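Local coordinates for coenzyme Q-binding protein COQ10 START domain-containing protein (Thermus thermophilus, PDB 2D4R) that is of unknown function but is a putative member of the START-domain superfamily and may bind a lipid or another hydrophobic ligand, at residues 24-38 and 47-59. Residues are numbered along the deposited sequence; the frame is centred on the assembly and turned at random.
Sequences LEGLKPYLKEVESLE and TRSRWVAVAMGKK
Leu37 and Trp51 face each other as a non-hydrogen-bonded pair where strand 36-38 runs antiparallel to strand 47-55, the strand axes 4.7 Å apart at their closest. A classic beta bulge interrupts the ladder: Glu35 and Ser36 both donate their N-H to Val52 O, at 2.8 Å from Glu35 N and 3.2 Å from Ser36 N. Beyond it, Val54 N reaches Glu33 O at 2.9 Å in a nearly straight bond. On the face carrying Val34, Leu37 and Trp51, Leu37 CG turns away from its backbone N (chi1 -158°), laying the isobutyl group over the indole, with CD1 3.6 Å from the centroid of the Trp51 six-membered ring in a CH-pi contact. Trp51 NE1 donates close to the ring plane to Ser49 OG (2.8 Å), which helps fix the indole's rotation. Val34 CG2 meets the same ring obliquely at CZ3. On the face carrying Ser36, Glu38 and Arg50, Glu38 OE1 makes a long salt bridge to Arg50 NE (3.6 Å), with carboxylate and guanidinium planes nearly perpendicular. Trp51 stacks on Trp62 and Ser49 OG is hydrogen-bonded to Glu66 OE1, joining the hairpin to strand 58-69, while Leu31, in the loop leading into edge strand 34-43, packs on Leu134 of helix 120-144.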
loop_
_atom_site.group_PDB
_atom_site.type_symbol
_atom_site.label_atom_id
_atom_site.label_comp_id
_atom_site.label_asym_id
_atom_site.label_seq_id
_atom_site.Cartn_x
_atom_site.Cartn_y
_atom_site.Cartn_z
ATOM N N LEU A 24 0.996 -3.970 9.407
ATOM C CA LEU A 24 0.098 -2.999 8.798
ATOM C C LEU A 24 -0.602 -2.160 9.859
ATOM O O LEU A 24 -0.798 -0.958 9.687
ATOM C CB LEU A 24 -0.951 -3.708 7.945
ATOM C CG LEU A 24 -0.436 -4.577 6.803
ATOM C CD1 LEU A 24 -1.589 -5.327 6.143
ATOM C CD2 LEU A 24 0.257 -3.704 5.815
ATOM N N GLU A 25 -0.976 -2.790 10.963
ATOM C CA GLU A 25 -1.745 -2.078 11.956
ATOM C C GLU A 25 -0.884 -1.039 12.665
ATOM O O GLU A 25 -1.377 0.031 13.029
ATOM C CB GLU A 25 -2.356 -3.070 12.932
ATOM C CG GLU A 25 -3.338 -3.994 12.241
ATOM C CD GLU A 25 -4.259 -4.682 13.210
ATOM O OE1 GLU A 25 -3.819 -4.925 14.349
ATOM O OE2 GLU A 25 -5.414 -4.978 12.833
ATOM N N GLY A 26 0.403 -1.342 12.832
ATOM C CA GLY A 26 1.332 -0.355 13.341
ATOM C C GLY A 26 1.625 0.733 12.322
ATOM O O GLY A 26 2.006 1.846 12.677
ATOM N N LEU A 27 1.448 0.415 11.045
ATOM C CA LEU A 27 1.718 1.369 9.974
ATOM C C LEU A 27 0.543 2.334 9.850
ATOM O O LEU A 27 0.715 3.494 9.479
ATOM C CB LEU A 27 1.907 0.629 8.647
ATOM C CG LEU A 27 2.915 1.144 7.611
ATOM C CD1 LEU A 27 2.785 0.308 6.346
ATOM C CD2 LEU A 27 2.681 2.593 7.299
ATOM N N LYS A 28 -0.651 1.845 10.172
ATOM C CA LYS A 28 -1.879 2.550 9.826
ATOM C C LYS A 28 -1.960 4.014 10.294
ATOM O O LYS A 28 -2.423 4.875 9.543
ATOM C CB LYS A 28 -3.098 1.783 10.353
ATOM C CG LYS A 28 -4.414 2.231 9.700
ATOM C CD LYS A 28 -5.517 2.534 10.714
ATOM C CE LYS A 28 -5.230 3.774 11.556
ATOM N NZ LYS A 28 -6.468 4.270 12.240
ATOM N N PRO A 29 -1.512 4.317 11.530
ATOM C CA PRO A 29 -1.578 5.706 12.016
ATOM C C PRO A 29 -0.820 6.745 11.192
ATOM O O PRO A 29 -1.079 7.926 11.316
ATOM C CB PRO A 29 -1.058 5.614 13.451
ATOM C CG PRO A 29 -1.297 4.187 13.840
ATOM C CD PRO A 29 -1.048 3.398 12.585
ATOM N N TYR A 30 0.114 6.305 10.357
ATOM C CA TYR A 30 0.920 7.224 9.550
ATOM C C TYR A 30 0.423 7.308 8.107
ATOM O O TYR A 30 1.022 7.997 7.275
ATOM C CB TYR A 30 2.391 6.794 9.563
ATOM C CG TYR A 30 2.993 6.782 10.952
ATOM C CD1 TYR A 30 2.827 5.678 11.805
ATOM C CD2 TYR A 30 3.699 7.887 11.432
ATOM C CE1 TYR A 30 3.351 5.687 13.102
ATOM C CE2 TYR A 30 4.223 7.903 12.724
ATOM C CZ TYR A 30 4.045 6.801 13.549
ATOM O OH TYR A 30 4.560 6.824 14.817
ATOM N N LEU A 31 -0.668 6.596 7.816
ATOM C CA LEU A 31 -1.322 6.657 6.509
ATOM C C LEU A 31 -2.534 7.599 6.560
ATOM O O LEU A 31 -3.641 7.215 6.950
ATOM C CB LEU A 31 -1.759 5.253 6.081
ATOM C CG LEU A 31 -0.704 4.144 6.232
ATOM C CD1 LEU A 31 -1.240 2.861 5.676
ATOM C CD2 LEU A 31 0.577 4.512 5.511
ATOM N N LYS A 32 -2.314 8.844 6.165
ATOM C CA LYS A 32 -3.282 9.891 6.434
ATOM C C LYS A 32 -4.531 9.746 5.586
ATOM O O LYS A 32 -5.574 10.272 5.932
ATOM C CB LYS A 32 -2.644 11.260 6.200
ATOM C CG LYS A 32 -1.468 11.541 7.121
ATOM C CD LYS A 32 -1.908 11.660 8.584
ATOM C CE LYS A 32 -1.481 10.452 9.422
ATOM N NZ LYS A 32 -1.923 10.617 10.840
ATOM N N GLU A 33 -4.428 9.030 4.474
ATOM C CA GLU A 33 -5.564 8.870 3.578
ATOM C C GLU A 33 -6.348 7.606 3.915
ATOM O O GLU A 33 -7.379 7.318 3.296
ATOM C CB GLU A 33 -5.082 8.808 2.127
ATOM C CG GLU A 33 -4.003 9.810 1.780
ATOM C CD GLU A 33 -3.961 10.129 0.300
ATOM O OE1 GLU A 33 -4.062 9.185 -0.511
ATOM O OE2 GLU A 33 -3.832 11.322 -0.049
ATOM N N VAL A 34 -5.845 6.851 4.890
ATOM C CA VAL A 34 -6.510 5.640 5.348
ATOM C C VAL A 34 -7.255 5.918 6.639
ATOM O O VAL A 34 -6.674 6.424 7.599
ATOM C CB VAL A 34 -5.502 4.504 5.601
ATOM C CG1 VAL A 34 -6.170 3.369 6.344
ATOM C CG2 VAL A 34 -4.954 4.005 4.278
ATOM N N GLU A 35 -8.540 5.574 6.652
ATOM C CA GLU A 35 -9.406 5.797 7.801
ATOM C C GLU A 35 -9.407 4.582 8.726
ATOM O O GLU A 35 -9.410 4.718 9.947
ATOM C CB GLU A 35 -10.829 6.072 7.328
ATOM C CG GLU A 35 -11.845 6.126 8.453
ATOM C CD GLU A 35 -13.233 5.683 8.024
ATOM O OE1 GLU A 35 -14.002 6.531 7.522
ATOM O OE2 GLU A 35 -13.558 4.486 8.192
ATOM N N SER A 36 -9.421 3.391 8.136
ATOM C CA SER A 36 -9.392 2.154 8.910
ATOM C C SER A 36 -8.626 1.051 8.176
ATOM O O SER A 36 -8.806 0.838 6.981
ATOM C CB SER A 36 -10.816 1.677 9.229
ATOM O OG SER A 36 -11.513 1.285 8.069
ATOM N N LEU A 37 -7.762 0.356 8.904
ATOM C CA LEU A 37 -7.046 -0.775 8.345
ATOM C C LEU A 37 -6.962 -1.863 9.409
ATOM O O LEU A 37 -6.229 -1.739 10.387
ATOM C CB LEU A 37 -5.642 -0.342 7.900
ATOM C CG LEU A 37 -4.925 -1.192 6.848
ATOM C CD1 LEU A 37 -3.479 -0.701 6.674
ATOM C CD2 LEU A 37 -4.947 -2.650 7.270
ATOM N N GLU A 38 -7.729 -2.928 9.213
ATOM C CA GLU A 38 -7.777 -4.011 10.184
ATOM C C GLU A 38 -7.332 -5.351 9.594
ATOM O O GLU A 38 -7.867 -5.816 8.588
ATOM C CB GLU A 38 -9.194 -4.130 10.778
ATOM C CG GLU A 38 -10.320 -3.593 9.890
ATOM C CD GLU A 38 -11.651 -3.405 10.632
ATOM O OE1 GLU A 38 -12.708 -3.375 9.961
ATOM O OE2 GLU A 38 -11.645 -3.280 11.880
ATOM N N THR A 47 -1.482 -12.491 5.088
ATOM C CA THR A 47 -2.560 -11.967 5.910
ATOM C C THR A 47 -3.710 -11.580 5.016
ATOM O O THR A 47 -3.573 -11.549 3.791
ATOM C CB THR A 47 -2.151 -10.707 6.713
ATOM O OG1 THR A 47 -1.621 -9.722 5.824
ATOM C CG2 THR A 47 -1.128 -11.051 7.789
ATOM N N ARG A 48 -4.849 -11.299 5.643
ATOM C CA ARG A 48 -5.973 -10.661 4.978
ATOM C C ARG A 48 -6.334 -9.423 5.788
ATOM O O ARG A 48 -6.347 -9.456 7.022
ATOM C CB ARG A 48 -7.178 -11.620 4.886
ATOM C CG ARG A 48 -8.305 -11.076 3.995
ATOM C CD ARG A 48 -9.518 -12.024 3.875
ATOM N NE ARG A 48 -9.192 -13.213 3.096
ATOM C CZ ARG A 48 -8.911 -14.396 3.632
ATOM N NH1 ARG A 48 -8.932 -14.542 4.949
ATOM N NH2 ARG A 48 -8.578 -15.421 2.857
ATOM N N SER A 49 -6.617 -8.323 5.102
ATOM C CA SER A 49 -6.872 -7.071 5.793
ATOM C C SER A 49 -8.012 -6.288 5.147
ATOM O O SER A 49 -8.246 -6.394 3.941
ATOM C CB SER A 49 -5.603 -6.224 5.804
ATOM O OG SER A 49 -5.189 -5.935 4.484
ATOM N N ARG A 50 -8.717 -5.507 5.960
ATOM C CA ARG A 50 -9.843 -4.704 5.491
ATOM C C ARG A 50 -9.453 -3.225 5.490
ATOM O O ARG A 50 -9.165 -2.652 6.531
ATOM C CB ARG A 50 -11.067 -4.924 6.397
ATOM C CG ARG A 50 -12.296 -4.070 6.041
ATOM C CD ARG A 50 -13.480 -4.329 6.986
ATOM N NE ARG A 50 -13.609 -5.733 7.395
ATOM C CZ ARG A 50 -14.331 -6.651 6.751
ATOM N NH1 ARG A 50 -15.002 -6.326 5.653
ATOM N NH2 ARG A 50 -14.381 -7.899 7.204
ATOM N N TRP A 51 -9.436 -2.620 4.311
ATOM C CA TRP A 51 -9.054 -1.219 4.185
ATOM C C TRP A 51 -10.285 -0.332 3.972
ATOM O O TRP A 51 -11.219 -0.692 3.248
ATOM C CB TRP A 51 -8.074 -1.027 3.010
ATOM C CG TRP A 51 -6.715 -1.707 3.176
ATOM C CD1 TRP A 51 -6.485 -3.035 3.384
ATOM C CD2 TRP A 51 -5.414 -1.082 3.115
ATOM N NE1 TRP A 51 -5.136 -3.278 3.455
ATOM C CE2 TRP A 51 -4.456 -2.100 3.293
ATOM C CE3 TRP A 51 -4.972 0.237 2.930
ATOM C CZ2 TRP A 51 -3.074 -1.843 3.292
ATOM C CZ3 TRP A 51 -3.603 0.494 2.931
ATOM C CH2 TRP A 51 -2.672 -0.545 3.110
ATOM N N VAL A 52 -10.279 0.829 4.617
ATOM C CA VAL A 52 -11.137 1.923 4.209
ATOM C C VAL A 52 -10.278 3.149 3.995
ATOM O O VAL A 52 -9.598 3.604 4.908
ATOM C CB VAL A 52 -12.223 2.256 5.274
ATOM C CG1 VAL A 52 -13.050 3.458 4.799
ATOM C CG2 VAL A 52 -13.125 1.051 5.515
ATOM N N ALA A 53 -10.317 3.677 2.779
ATOM C CA ALA A 53 -9.539 4.850 2.424
ATOM C C ALA A 53 -10.485 5.972 2.030
ATOM O O ALA A 53 -11.640 5.735 1.651
ATOM C CB ALA A 53 -8.579 4.518 1.259
ATOM N N VAL A 54 -10.000 7.202 2.134
ATOM C CA VAL A 54 -10.775 8.325 1.651
ATOM C C VAL A 54 -10.073 9.006 0.494
ATOM O O VAL A 54 -8.888 9.293 0.547
ATOM C CB VAL A 54 -11.055 9.344 2.769
ATOM C CG1 VAL A 54 -11.673 8.623 3.963
ATOM C CG2 VAL A 54 -9.786 10.076 3.159
ATOM N N ALA A 55 -10.822 9.217 -0.576
ATOM C CA ALA A 55 -10.387 10.063 -1.667
ATOM C C ALA A 55 -11.552 10.987 -2.010
ATOM O O ALA A 55 -12.645 10.518 -2.317
ATOM C CB ALA A 55 -10.005 9.204 -2.872
HETATM N N MSE A 56 -11.322 12.293 -1.933
HETATM C CA MSE A 56 -12.330 13.266 -2.350
HETATM C C MSE A 56 -13.603 13.212 -1.511
HETATM O O MSE A 56 -14.704 13.417 -2.030
HETATM C CB MSE A 56 -12.708 13.046 -3.812
HETATM C CG MSE A 56 -11.592 13.262 -4.797
HETATM SE SE MSE A 56 -12.152 14.495 -6.158
HETATM C CE MSE A 56 -14.066 14.498 -5.852
ATOM N N GLY A 57 -13.457 12.926 -0.223
ATOM C CA GLY A 57 -14.590 13.048 0.676
ATOM C C GLY A 57 -15.461 11.808 0.832
ATOM O O GLY A 57 -16.079 11.617 1.884
ATOM N N LYS A 58 -15.534 10.970 -0.201
ATOM C CA LYS A 58 -16.224 9.693 -0.056
ATOM C C LYS A 58 -15.235 8.546 0.087
ATOM O O LYS A 58 -14.103 8.618 -0.388
ATOM C CB LYS A 58 -17.161 9.421 -1.234
ATOM C CG LYS A 58 -18.154 8.273 -0.957
ATOM C CD LYS A 58 -18.886 8.457 0.386
ATOM C CE LYS A 58 -19.905 7.346 0.661
ATOM N NZ LYS A 58 -19.278 6.032 0.987
ATOM N N LYS A 59 -15.670 7.487 0.757
ATOM C CA LYS A 59 -14.760 6.424 1.128
ATOM C C LYS A 59 -14.775 5.262 0.140
ATOM O O LYS A 59 -15.779 4.967 -0.499
ATOM C CB LYS A 59 -15.064 5.938 2.556
ATOM C CG LYS A 59 -16.491 5.475 2.812
ATOM C CD LYS A 59 -16.653 4.859 4.212
ATOM C CE LYS A 59 -16.918 5.899 5.296
ATOM N NZ LYS A 59 -18.210 6.630 5.091
HETATM O O HOH W 1 -11.013 -1.440 7.833
#